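Putative sugar binding protein (Bacteroides vulgatus ATCC 8482, PDB 3KEZ) probably binds sugars or other nutrients at the cell surface as a calcium-binding, SusD-family protein of the outer membrane. Local coordinates at residues S83-I88 with G124-D129; L94-V99 with G117-I122; I150-S155 with Y170-S175. All blocks are in the same frame, centred on the assembly; numbering follows the deposited sequence.

Contact 1: residues S83-I88 with G124-D129; sequences SYLYSI and GMALFD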
ATOM      1  N   SER A  83       3.186   9.408  13.596  1.00 11.66           N
ATOM      2  CA  SER A  83       3.710   8.767  14.807  0.50 10.72           C
ATOM      3  C   SER A  83       4.003   7.289  14.615  1.00 11.45           C
ATOM      4  O   SER A  83       5.059   6.832  15.008  1.00  7.26           O
ATOM      5  CB  SER A  83       2.809   9.003  16.044  0.50 11.51           C
ATOM      6  OG  SER A  83       1.417   8.966  15.756  0.50 15.65           O
ATOM      7  N   TYR A  84       3.084   6.557  13.970  1.00  9.55           N
ATOM      8  CA  TYR A  84       3.264   5.138  13.774  1.00 11.41           C
ATOM      9  C   TYR A  84       4.433   4.832  12.822  1.00 10.99           C
ATOM     10  O   TYR A  84       5.284   3.993  13.119  1.00  9.63           O
ATOM     11  CB  TYR A  84       1.965   4.478  13.281  1.00 12.21           C
ATOM     12  CG  TYR A  84       1.062   4.048  14.406  1.00 14.08           C
ATOM     13  CD1 TYR A  84       0.380   4.985  15.149  1.00 18.41           C
ATOM     14  CD2 TYR A  84       0.915   2.681  14.747  1.00 18.20           C
ATOM     15  CE1 TYR A  84      -0.421   4.615  16.209  1.00 17.30           C
ATOM     16  CE2 TYR A  84       0.110   2.294  15.834  1.00 16.90           C
ATOM     17  CZ  TYR A  84      -0.574   3.275  16.539  1.00 19.94           C
ATOM     18  OH  TYR A  84      -1.387   2.952  17.620  1.00 24.71           O
ATOM     19  N   LEU A  85       4.504   5.560  11.709  1.00  9.28           N
ATOM     20  CA  LEU A  85       5.596   5.332  10.761  1.00  9.76           C
ATOM     21  C   LEU A  85       6.972   5.694  11.360  1.00  9.52           C
ATOM     22  O   LEU A  85       7.952   4.964  11.155  1.00  9.72           O
ATOM     23  CB  LEU A  85       5.302   6.021   9.421  1.00  9.11           C
ATOM     24  CG  LEU A  85       4.147   5.317   8.705  1.00 10.46           C
ATOM     25  CD1 LEU A  85       3.571   6.128   7.593  1.00  8.81           C
ATOM     26  CD2 LEU A  85       4.520   3.885   8.245  1.00 17.00           C
ATOM     27  N   TYR A  86       7.059   6.784  12.135  1.00 11.67           N
ATOM     28  CA  TYR A  86       8.319   7.153  12.740  1.00 10.55           C
ATOM     29  C   TYR A  86       8.684   6.204  13.876  1.00 12.64           C
ATOM     30  O   TYR A  86       9.871   5.918  14.103  1.00 10.28           O
ATOM     31  CB  TYR A  86       8.345   8.629  13.191  1.00  8.89           C
ATOM     32  CG  TYR A  86       8.798   9.523  12.043  1.00 12.19           C
ATOM     33  CD1 TYR A  86      10.085   9.389  11.475  1.00 10.18           C
ATOM     34  CD2 TYR A  86       7.917  10.437  11.466  1.00 18.49           C
ATOM     35  CE1 TYR A  86      10.474  10.153  10.409  1.00  7.46           C
ATOM     36  CE2 TYR A  86       8.294  11.217  10.399  1.00 13.28           C
ATOM     37  CZ  TYR A  86       9.562  11.075   9.863  1.00 10.59           C
ATOM     38  OH  TYR A  86       9.922  11.885   8.830  1.00 10.21           O
ATOM     39  N   SER A  87       7.681   5.696  14.588  1.00 13.36           N
ATOM     40  CA  SER A  87       7.916   4.617  15.562  1.00 10.58           C
ATOM     41  C   SER A  87       8.561   3.382  14.932  1.00 11.60           C
ATOM     42  O   SER A  87       9.576   2.866  15.422  1.00 11.18           O
ATOM     43  CB  SER A  87       6.599   4.220  16.209  1.00 13.49           C
ATOM     44  OG  SER A  87       6.802   3.197  17.142  1.00 16.50           O
ATOM     45  N   ILE A  88       7.954   2.903  13.851  1.00  9.38           N
ATOM     46  CA  ILE A  88       8.468   1.815  13.059  1.00 11.21           C
ATOM     47  C   ILE A  88       9.923   2.083  12.580  1.00 10.05           C
ATOM     48  O   ILE A  88      10.844   1.260  12.788  1.00 10.95           O
ATOM     49  CB  ILE A  88       7.517   1.532  11.847  1.00  9.09           C
ATOM     50  CG1 ILE A  88       6.201   0.928  12.325  1.00 13.02           C
ATOM     51  CG2 ILE A  88       8.230   0.665  10.796  1.00  6.92           C
ATOM     52  CD1 ILE A  88       5.083   1.061  11.312  1.00 14.36           C
ATOM     53  N   GLY A 124      12.275   1.347   4.381  1.00 11.63           N
ATOM     54  CA  GLY A 124      11.980   1.883   3.054  1.00 12.37           C
ATOM     55  C   GLY A 124      10.481   2.069   2.825  1.00 11.42           C
ATOM     56  O   GLY A 124      10.050   3.106   2.322  1.00 13.92           O
HETATM   57  N   MSE A 125       9.700   1.042   3.179  1.00 11.60           N
HETATM   58  CA  MSE A 125       8.253   1.107   3.122  1.00 10.44           C
HETATM   59  C   MSE A 125       7.722   2.253   3.940  1.00  9.82           C
HETATM   60  O   MSE A 125       6.861   3.023   3.479  1.00  9.41           O
HETATM   61  CB  MSE A 125       7.637  -0.208   3.602  1.00  8.96           C
HETATM   62  CG  MSE A 125       6.137  -0.231   3.539  1.00 11.75           C
HETATM   63 SE   MSE A 125       5.497  -1.872   4.398  0.75 11.66          SE
HETATM   64  CE  MSE A 125       6.494  -3.184   3.345  1.00 16.33           C
ATOM     65  N   ALA A 126       8.187   2.348   5.173  1.00  9.24           N
ATOM     66  CA  ALA A 126       7.624   3.355   6.090  1.00  9.10           C
ATOM     67  C   ALA A 126       7.970   4.774   5.615  1.00 10.58           C
ATOM     68  O   ALA A 126       7.109   5.676   5.652  1.00  8.52           O
ATOM     69  CB  ALA A 126       8.106   3.117   7.530  1.00  9.59           C
ATOM     70  N   LEU A 127       9.216   4.983   5.168  1.00  9.77           N
ATOM     71  CA  LEU A 127       9.607   6.304   4.684  1.00  8.16           C
ATOM     72  C   LEU A 127       8.879   6.607   3.355  1.00 10.22           C
ATOM     73  O   LEU A 127       8.470   7.741   3.132  1.00  8.28           O
ATOM     74  CB  LEU A 127      11.126   6.465   4.540  1.00  9.87           C
ATOM     75  CG  LEU A 127      11.694   7.823   4.029  1.00 11.21           C
ATOM     76  CD1 LEU A 127      11.188   8.952   4.886  1.00 15.30           C
ATOM     77  CD2 LEU A 127      13.242   7.756   4.012  1.00  9.55           C
ATOM     78  N   PHE A 128       8.657   5.597   2.518  1.00 10.67           N
ATOM     79  CA  PHE A 128       7.864   5.788   1.281  1.00 10.74           C
ATOM     80  C   PHE A 128       6.441   6.257   1.623  1.00 11.90           C
ATOM     81  O   PHE A 128       5.939   7.223   1.030  1.00  9.38           O
ATOM     82  CB  PHE A 128       7.858   4.512   0.433  1.00 11.22           C
ATOM     83  CG  PHE A 128       7.035   4.608  -0.836  1.00 11.44           C
ATOM     84  CD1 PHE A 128       7.345   5.519  -1.825  1.00 10.06           C
ATOM     85  CD2 PHE A 128       5.968   3.728  -1.065  1.00 10.18           C
ATOM     86  CE1 PHE A 128       6.616   5.550  -3.022  1.00 13.38           C
ATOM     87  CE2 PHE A 128       5.242   3.783  -2.220  1.00 10.21           C
ATOM     88  CZ  PHE A 128       5.575   4.661  -3.209  1.00 10.40           C
ATOM     89  N   ASP A 129       5.808   5.622   2.610  1.00 10.43           N
ATOM     90  CA  ASP A 129       4.473   6.042   3.000  1.00 11.11           C
ATOM     91  C   ASP A 129       4.471   7.463   3.554  1.00  7.53           C
ATOM     92  O   ASP A 129       3.598   8.263   3.209  1.00 11.23           O
ATOM     93  CB  ASP A 129       3.811   5.030   3.962  1.00  5.82           C
ATOM     94  CG  ASP A 129       3.056   3.948   3.232  1.00 20.10           C
ATOM     95  OD1 ASP A 129       2.324   4.327   2.297  1.00 22.85           O
ATOM     96  OD2 ASP A 129       3.205   2.731   3.550  1.00 16.98           O
TER
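Leu85 and Ile88 of helix 80-96 pack on Ala126 and Asp129 of helix 109-134 in a buried, entirely van der Waals contact between two antiparallel helices of the SusD-family helical scaffold. The axes of the two short segments approach to 9.2 Å, with 152° between their directions. Ala126 sits at the nearest point, its CA 5.5 Å from the CA of Leu85. The fork of Leu85 divides its touch between two successive turns: CD2 lies 3.7 Å from Ala126 CB, whereas CD1 reaches Asp129 CB at 3.8 Å. With CG beside the backbone N and anti to the carbonyl carbon (chi1 -69°), both methyls are carried across to the facing helix. Ile88, one turn further along, contributes its CG2 branch, 4.1 Å from Ala126 CB, so the alanine methyl meets two branched side chains at once. The side chain of Asp129 crosses that of Leu85 at about a right angle and offers it the CB. Its carboxylate is engaged elsewhere, OD1 in a salt bridge with Arg132 and OD2 in a hydrogen bond with Tyr40, while Ile88 also rests on Thr33 and Met34 of helix 20-34. No hydrogen bond joins the two segments, so their cohesion comes from apolar burial and van der Waals contact, and the partners of the buried Asp129 carboxylate would be expected to stabilise its charged form.

Contact 2: residues L94-V99 with G117-I122; sequences LILMNV and GQALAI
A small apolar helix-helix interface, in which Ile95 and Leu96 meet Ala119 and Leu120, joins the C-terminal part of helix 80-96 to helix 109-134. Ala119 is where the chains come nearest, its CA 6.8 Å from the CA of Ile95, and its methyl is approached by both residues of helix 80-96. From Ile95 comes the CG2 branch, 3.7 Å from Ala119 CB, with CD1 of the same side chain a little farther off at 4.1 Å. Leu96 adds CG at 4.0 Å from the same Ala119 CB. Because its CG stands beside the backbone N (chi1 -70°), the fork of Leu96 also extends to Leu120, whose CB is not aimed at the other helix but whose end swings nearer. The two leucine side chains meet at a slant, CD1 of Leu96 lying 3.7 Å from CD2 of Leu120 and CD2 of Leu96 lying 3.9 Å from CG of Leu120. Such packing of small and branched aliphatic residues between successive antiparallel helices suits the TPR-like helical architecture of SusD proteins. Further helices flank the seam: Ile95 also touches Ile23, Leu27 and Ile30 of helix 20-34, and Leu120 touches Asp176, Ser180 and Leu183 of helix 166-183. Polar bonds within 94-99 hold this part of the chain together. The amide of Asn98 turns toward the preceding helical turn, ND2 donating to Leu94 O over 2.9 Å in a nearly straight bond (169° at the hydrogen) that lies in the carbonyl plane and close to the plane of the amide. Ile95 O is gripped twice, by the backbone N of Asn98 and by that of Val99.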
ATOM      1  N   LEU A  94      17.145   1.008  15.301  1.00 10.10           N
ATOM      2  CA  LEU A  94      17.691   0.241  16.423  1.00 11.86           C
ATOM      3  C   LEU A  94      18.318  -1.049  15.922  1.00 10.70           C
ATOM      4  O   LEU A  94      19.467  -1.372  16.287  1.00 13.69           O
ATOM      5  CB  LEU A  94      16.618  -0.065  17.473  1.00 11.39           C
ATOM      6  CG  LEU A  94      17.076  -0.870  18.698  1.00 11.21           C
ATOM      7  CD1 LEU A  94      18.163  -0.127  19.504  1.00 11.30           C
ATOM      8  CD2 LEU A  94      15.890  -1.217  19.585  1.00 16.11           C
ATOM      9  N   ILE A  95      17.595  -1.776  15.078  1.00 10.67           N
ATOM     10  CA  ILE A  95      18.118  -3.018  14.531  1.00 10.12           C
ATOM     11  C   ILE A  95      19.360  -2.733  13.691  1.00  9.00           C
ATOM     12  O   ILE A  95      20.397  -3.391  13.836  1.00  9.39           O
ATOM     13  CB  ILE A  95      17.081  -3.766  13.648  1.00  7.98           C
ATOM     14  CG1 ILE A  95      16.054  -4.454  14.525  1.00  9.66           C
ATOM     15  CG2 ILE A  95      17.775  -4.824  12.718  1.00  9.84           C
ATOM     16  CD1 ILE A  95      14.747  -4.887  13.766  1.00 15.55           C
ATOM     17  N   LEU A  96      19.244  -1.760  12.798  1.00 12.31           N
ATOM     18  CA  LEU A  96      20.264  -1.573  11.755  1.00 10.13           C
ATOM     19  C   LEU A  96      21.578  -1.066  12.344  1.00 12.23           C
ATOM     20  O   LEU A  96      22.639  -1.426  11.847  1.00 10.22           O
ATOM     21  CB  LEU A  96      19.735  -0.688  10.613  1.00 12.04           C
ATOM     22  CG  LEU A  96      18.662  -1.425   9.807  1.00 12.99           C
ATOM     23  CD1 LEU A  96      17.955  -0.510   8.825  1.00  9.46           C
ATOM     24  CD2 LEU A  96      19.303  -2.710   9.127  1.00  8.08           C
HETATM   25  N   MSE A  97      21.507  -0.295  13.437  1.00  8.72           N
HETATM   26  CA  MSE A  97      22.701   0.205  14.078  1.00 11.17           C
HETATM   27  C   MSE A  97      23.416  -0.878  14.902  1.00 13.73           C
HETATM   28  O   MSE A  97      24.552  -0.680  15.350  1.00 16.42           O
HETATM   29  CB  MSE A  97      22.354   1.393  14.992  1.00 10.62           C
HETATM   30  CG  MSE A  97      21.865   2.642  14.283  1.00 14.00           C
HETATM   31 SE   MSE A  97      21.227   3.918  15.606  0.75 12.29          SE
HETATM   32  CE  MSE A  97      22.909   4.587  16.183  1.00 16.89           C
ATOM     33  N   ASN A  98      22.778  -2.021  15.091  1.00 10.44           N
ATOM     34  CA  ASN A  98      23.307  -3.035  15.996  1.00 13.00           C
ATOM     35  C   ASN A  98      23.567  -4.376  15.358  1.00 13.57           C
ATOM     36  O   ASN A  98      24.519  -5.062  15.729  1.00 14.23           O
ATOM     37  CB  ASN A  98      22.371  -3.180  17.203  1.00 10.50           C
ATOM     38  CG  ASN A  98      22.553  -2.064  18.187  1.00 18.58           C
ATOM     39  OD1 ASN A  98      23.464  -2.096  19.014  1.00 18.20           O
ATOM     40  ND2 ASN A  98      21.722  -1.040  18.080  1.00  9.99           N
ATOM     41  N   VAL A  99      22.768  -4.722  14.356  1.00 13.10           N
ATOM     42  CA  VAL A  99      22.775  -6.064  13.835  1.00 15.18           C
ATOM     43  C   VAL A  99      24.133  -6.501  13.306  1.00 16.78           C
ATOM     44  O   VAL A  99      24.487  -7.672  13.440  1.00 15.85           O
ATOM     45  CB  VAL A  99      21.681  -6.296  12.734  1.00 14.65           C
ATOM     46  CG1 VAL A  99      21.949  -5.434  11.520  1.00 13.20           C
ATOM     47  CG2 VAL A  99      21.634  -7.756  12.370  1.00 14.44           C
ATOM     48  N   GLY A 117      17.631  -7.557   6.393  1.00  9.34           N
ATOM     49  CA  GLY A 117      16.812  -7.234   5.218  1.00  9.39           C
ATOM     50  C   GLY A 117      15.390  -6.842   5.543  1.00  9.63           C
ATOM     51  O   GLY A 117      14.805  -5.938   4.936  1.00 10.11           O
ATOM     52  N   GLN A 118      14.795  -7.527   6.503  1.00 10.85           N
ATOM     53  CA  GLN A 118      13.436  -7.154   6.924  1.00 10.62           C
ATOM     54  C   GLN A 118      13.387  -5.709   7.452  1.00  7.94           C
ATOM     55  O   GLN A 118      12.527  -4.932   7.060  1.00  9.93           O
ATOM     56  CB  GLN A 118      12.886  -8.150   7.953  1.00  8.04           C
ATOM     57  CG  GLN A 118      12.628  -9.552   7.405  1.00 11.53           C
ATOM     58  CD  GLN A 118      11.994 -10.430   8.472  1.00 11.56           C
ATOM     59  OE1 GLN A 118      11.100  -9.982   9.168  1.00  9.09           O
ATOM     60  NE2 GLN A 118      12.443 -11.666   8.591  1.00 10.06           N
ATOM     61  N   ALA A 119      14.355  -5.356   8.285  1.00 11.10           N
ATOM     62  CA  ALA A 119      14.460  -4.009   8.858  1.00  8.14           C
ATOM     63  C   ALA A 119      14.653  -2.929   7.792  1.00  8.73           C
ATOM     64  O   ALA A 119      14.019  -1.864   7.852  1.00  9.20           O
ATOM     65  CB  ALA A 119      15.591  -3.959   9.860  1.00  8.52           C
ATOM     66  N   LEU A 120      15.515  -3.212   6.811  1.00  8.78           N
ATOM     67  CA  LEU A 120      15.739  -2.328   5.670  1.00  8.51           C
ATOM     68  C   LEU A 120      14.471  -2.156   4.806  1.00  9.66           C
ATOM     69  O   LEU A 120      14.114  -1.040   4.478  1.00  8.58           O
ATOM     70  CB  LEU A 120      16.886  -2.847   4.796  1.00  6.89           C
ATOM     71  CG  LEU A 120      18.279  -2.577   5.376  1.00  7.71           C
ATOM     72  CD1 LEU A 120      19.349  -3.413   4.697  1.00 13.55           C
ATOM     73  CD2 LEU A 120      18.585  -1.071   5.252  1.00 10.61           C
ATOM     74  N   ALA A 121      13.816  -3.260   4.439  1.00  8.51           N
ATOM     75  CA  ALA A 121      12.594  -3.182   3.653  1.00 10.31           C
ATOM     76  C   ALA A 121      11.489  -2.391   4.344  1.00 10.08           C
ATOM     77  O   ALA A 121      10.851  -1.534   3.740  1.00 11.02           O
ATOM     78  CB  ALA A 121      12.115  -4.603   3.266  1.00 11.19           C
ATOM     79  N   ILE A 122      11.302  -2.644   5.634  1.00  9.10           N
ATOM     80  CA  ILE A 122      10.331  -1.966   6.443  1.00 10.60           C
ATOM     81  C   ILE A 122      10.651  -0.476   6.550  1.00 12.46           C
ATOM     82  O   ILE A 122       9.778   0.322   6.376  1.00  9.67           O
ATOM     83  CB  ILE A 122      10.183  -2.628   7.832  1.00 10.80           C
ATOM     84  CG1 ILE A 122       9.514  -3.993   7.652  1.00 10.94           C
ATOM     85  CG2 ILE A 122       9.286  -1.825   8.774  1.00  7.92           C
ATOM     86  CD1 ILE A 122       9.603  -4.937   8.868  1.00 10.13           C
TER

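Contact 3: residues I150-S155 with Y170-S175; sequences IVKELS and YTEIIS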
ATOM      1  N   ILE A 150      14.400  12.554   7.213  1.00  9.14           N
ATOM      2  CA  ILE A 150      15.074  11.262   7.121  1.00 11.01           C
ATOM      3  C   ILE A 150      15.747  11.089   8.484  1.00 12.29           C
ATOM      4  O   ILE A 150      16.647  11.853   8.840  1.00 12.92           O
ATOM      5  CB  ILE A 150      16.123  11.288   5.996  1.00  9.51           C
ATOM      6  CG1 ILE A 150      15.412  11.447   4.624  1.00  8.39           C
ATOM      7  CG2 ILE A 150      17.021  10.019   6.038  1.00 15.77           C
ATOM      8  CD1 ILE A 150      16.340  11.936   3.480  1.00  5.72           C
ATOM      9  N   VAL A 151      15.306  10.084   9.214  1.00 14.08           N
ATOM     10  CA  VAL A 151      15.805   9.764  10.537  1.00 13.03           C
ATOM     11  C   VAL A 151      16.411   8.387  10.467  1.00 10.44           C
ATOM     12  O   VAL A 151      15.712   7.410  10.233  1.00 13.96           O
ATOM     13  CB  VAL A 151      14.643   9.766  11.544  1.00 15.20           C
ATOM     14  CG1 VAL A 151      15.142   9.353  12.935  1.00 18.86           C
ATOM     15  CG2 VAL A 151      13.969  11.146  11.567  1.00 12.66           C
ATOM     16  N   LYS A 152      17.720   8.303  10.653  1.00 11.38           N
ATOM     17  CA  LYS A 152      18.432   7.041  10.508  1.00 12.84           C
ATOM     18  C   LYS A 152      19.116   6.589  11.802  1.00 14.19           C
ATOM     19  O   LYS A 152      19.705   5.501  11.855  1.00 12.42           O
ATOM     20  CB  LYS A 152      19.442   7.156   9.352  1.00 14.73           C
ATOM     21  CG  LYS A 152      18.754   7.037   7.984  1.00 16.62           C
ATOM     22  CD  LYS A 152      19.625   7.364   6.829  1.00 20.80           C
ATOM     23  CE  LYS A 152      20.474   6.190   6.421  1.00 22.34           C
ATOM     24  NZ  LYS A 152      21.227   6.589   5.210  1.00 16.83           N
ATOM     25  N   GLU A 153      19.081   7.439  12.826  1.00 13.15           N
ATOM     26  CA  GLU A 153      19.571   7.052  14.140  1.00 15.20           C
ATOM     27  C   GLU A 153      18.434   7.137  15.183  1.00 14.23           C
ATOM     28  O   GLU A 153      17.261   7.217  14.825  1.00 12.71           O
ATOM     29  CB  GLU A 153      20.797   7.891  14.486  1.00 16.37           C
ATOM     30  CG  GLU A 153      21.880   7.789  13.405  1.00 25.38           C
ATOM     31  CD  GLU A 153      23.127   8.597  13.725  1.00 37.05           C
ATOM     32  OE1 GLU A 153      23.032   9.847  13.822  1.00 45.03           O
ATOM     33  OE2 GLU A 153      24.204   7.981  13.852  1.00 41.89           O
ATOM     34  N   LEU A 154      18.772   7.067  16.465  1.00 15.41           N
ATOM     35  CA  LEU A 154      17.758   7.009  17.496  1.00 13.51           C
ATOM     36  C   LEU A 154      17.473   8.423  18.008  1.00 13.33           C
ATOM     37  O   LEU A 154      18.384   9.213  18.311  1.00 13.24           O
ATOM     38  CB  LEU A 154      18.191   6.078  18.643  1.00 11.61           C
ATOM     39  CG  LEU A 154      18.532   4.626  18.274  1.00 12.57           C
ATOM     40  CD1 LEU A 154      18.863   3.829  19.558  1.00  7.73           C
ATOM     41  CD2 LEU A 154      17.402   3.942  17.374  1.00  7.09           C
ATOM     42  N   SER A 155      16.205   8.727  18.130  1.00 14.94           N
ATOM     43  CA  SER A 155      15.747  10.016  18.622  1.00 14.27           C
ATOM     44  C   SER A 155      15.999  10.224  20.124  1.00 12.73           C
ATOM     45  O   SER A 155      16.007   9.279  20.901  1.00 13.80           O
ATOM     46  CB  SER A 155      14.246  10.110  18.350  1.00 16.65           C
ATOM     47  OG  SER A 155      14.037  10.192  16.946  1.00 24.25           O
ATOM     48  N   TYR A 170      13.509   9.646  -1.515  1.00 11.09           N
ATOM     49  CA  TYR A 170      13.518   8.544  -2.487  1.00  9.10           C
ATOM     50  C   TYR A 170      14.886   7.879  -2.545  1.00 11.43           C
ATOM     51  O   TYR A 170      14.983   6.643  -2.704  1.00  9.86           O
ATOM     52  CB  TYR A 170      13.079   9.026  -3.891  1.00 11.01           C
ATOM     53  CG  TYR A 170      11.583   8.908  -4.142  1.00  6.71           C
ATOM     54  CD1 TYR A 170      10.669   9.818  -3.596  1.00 12.40           C
ATOM     55  CD2 TYR A 170      11.082   7.854  -4.918  1.00 10.10           C
ATOM     56  CE1 TYR A 170       9.273   9.693  -3.832  1.00  9.47           C
ATOM     57  CE2 TYR A 170       9.699   7.704  -5.143  1.00  7.53           C
ATOM     58  CZ  TYR A 170       8.803   8.626  -4.605  1.00  9.40           C
ATOM     59  OH  TYR A 170       7.470   8.423  -4.860  1.00  9.08           O
ATOM     60  N   THR A 171      15.949   8.689  -2.450  1.00 10.46           N
ATOM     61  CA  THR A 171      17.298   8.124  -2.414  1.00 11.61           C
ATOM     62  C   THR A 171      17.409   7.087  -1.292  1.00 11.35           C
ATOM     63  O   THR A 171      17.920   5.997  -1.513  1.00 10.94           O
ATOM     64  CB  THR A 171      18.351   9.226  -2.287  1.00 12.41           C
ATOM     65  OG1 THR A 171      18.253  10.077  -3.442  1.00 10.36           O
ATOM     66  CG2 THR A 171      19.730   8.657  -2.187  1.00  8.61           C
ATOM     67  N   GLU A 172      16.888   7.438  -0.113  1.00 11.72           N
ATOM     68  CA  GLU A 172      16.934   6.572   1.086  1.00  9.32           C
ATOM     69  C   GLU A 172      16.019   5.367   0.942  1.00  9.22           C
ATOM     70  O   GLU A 172      16.412   4.238   1.307  1.00 11.97           O
ATOM     71  CB  GLU A 172      16.570   7.358   2.351  1.00 12.50           C
ATOM     72  CG  GLU A 172      17.548   8.413   2.785  1.00 13.85           C
ATOM     73  CD  GLU A 172      19.014   7.955   2.744  1.00 20.09           C
ATOM     74  OE1 GLU A 172      19.342   6.865   3.257  1.00 19.32           O
ATOM     75  OE2 GLU A 172      19.831   8.681   2.157  1.00 18.14           O
ATOM     76  N   ILE A 173      14.815   5.601   0.408  1.00 10.91           N
ATOM     77  CA  ILE A 173      13.811   4.563   0.192  1.00  9.70           C
ATOM     78  C   ILE A 173      14.399   3.502  -0.727  1.00 14.03           C
ATOM     79  O   ILE A 173      14.406   2.320  -0.393  1.00 11.06           O
ATOM     80  CB  ILE A 173      12.493   5.095  -0.402  1.00 13.36           C
ATOM     81  CG1 ILE A 173      11.799   6.023   0.616  1.00 11.25           C
ATOM     82  CG2 ILE A 173      11.566   3.898  -0.802  1.00  7.11           C
ATOM     83  CD1 ILE A 173      10.788   7.084   0.033  1.00 10.50           C
ATOM     84  N   ILE A 174      14.931   3.937  -1.864  1.00 10.85           N
ATOM     85  CA  ILE A 174      15.459   3.010  -2.881  1.00  8.71           C
ATOM     86  C   ILE A 174      16.704   2.293  -2.342  1.00  9.66           C
ATOM     87  O   ILE A 174      16.862   1.070  -2.513  1.00  8.99           O
ATOM     88  CB  ILE A 174      15.731   3.783  -4.213  1.00  6.87           C
ATOM     89  CG1 ILE A 174      14.387   4.192  -4.854  1.00  9.17           C
ATOM     90  CG2 ILE A 174      16.540   2.960  -5.212  1.00  6.83           C
ATOM     91  CD1 ILE A 174      14.517   5.204  -6.039  1.00  6.40           C
ATOM     92  N   SER A 175      17.576   3.032  -1.661  1.00  7.66           N
ATOM     93  CA  SER A 175      18.753   2.390  -1.080  1.00  9.67           C
ATOM     94  C   SER A 175      18.390   1.289  -0.095  1.00 11.19           C
ATOM     95  O   SER A 175      18.958   0.210  -0.170  1.00  8.02           O
ATOM     96  CB  SER A 175      19.667   3.401  -0.392  1.00  7.33           C
ATOM     97  OG  SER A 175      20.702   2.737   0.257  1.00 16.51           O
TER
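Two side chains of the loop, Ile150 and Lys152, each cross Glu172 of helix 166-183 at about a right angle, and they use different parts of it. Ile150 meets the aliphatic part, with CG2 3.7 Å and CD1 3.8 Å from Glu172 CG. Lys152 takes the acid end: NZ donates to OE1 of Glu172 over 2.7 Å, in a salt bridge that reaches the oxygen from above the carboxylate plane, 45° out of it. The bridge is one-sided, since OE2 of Glu172 lies 4.0 Å from the same NZ. Bends in both chains bring the charges together. Glu172 is folded at chi2 (-45°), while the otherwise extended Lys152 turns at chi3 (83°), which also places its CE 3.4 Å from Glu172 OE1. Through its CB, Glu172 also touches Leu127 of helix 109-134, and Ile150 is further fixed by its backbone N, hydrogen-bonded to Asn164 OD1. The apolar contact and the more exposed ion pair together fasten the connecting loop to the surface of helix 166-183, into which it leads, within the SusD-family helical scaffold.

Contacts 1 and 2 are two stations along the same pair, helices 80-96 and 109-134; their centres lie 13 Å apart, and CG2 of Ile88 touches CG2 of Ile122 at 3.4 Å between them. Contact 3 brings in helix 166-183, its centre 10 Å from contact 1 and 11 Å from contact 2. Ile173 CD1 packs 3.4 Å from Phe128 CA, on helix 109-134, and the 150-155 loop returns to helix 80-96, where Leu154 CD2 lies 3.6 Å from Leu94 N. Helices 80-96, 109-134 and 166-183, with the 150-155 loop, are thus joined by packing in one part of the fold, away from the calcium site of Asn261, Gln322, Glu325, Asp329 and Asn331.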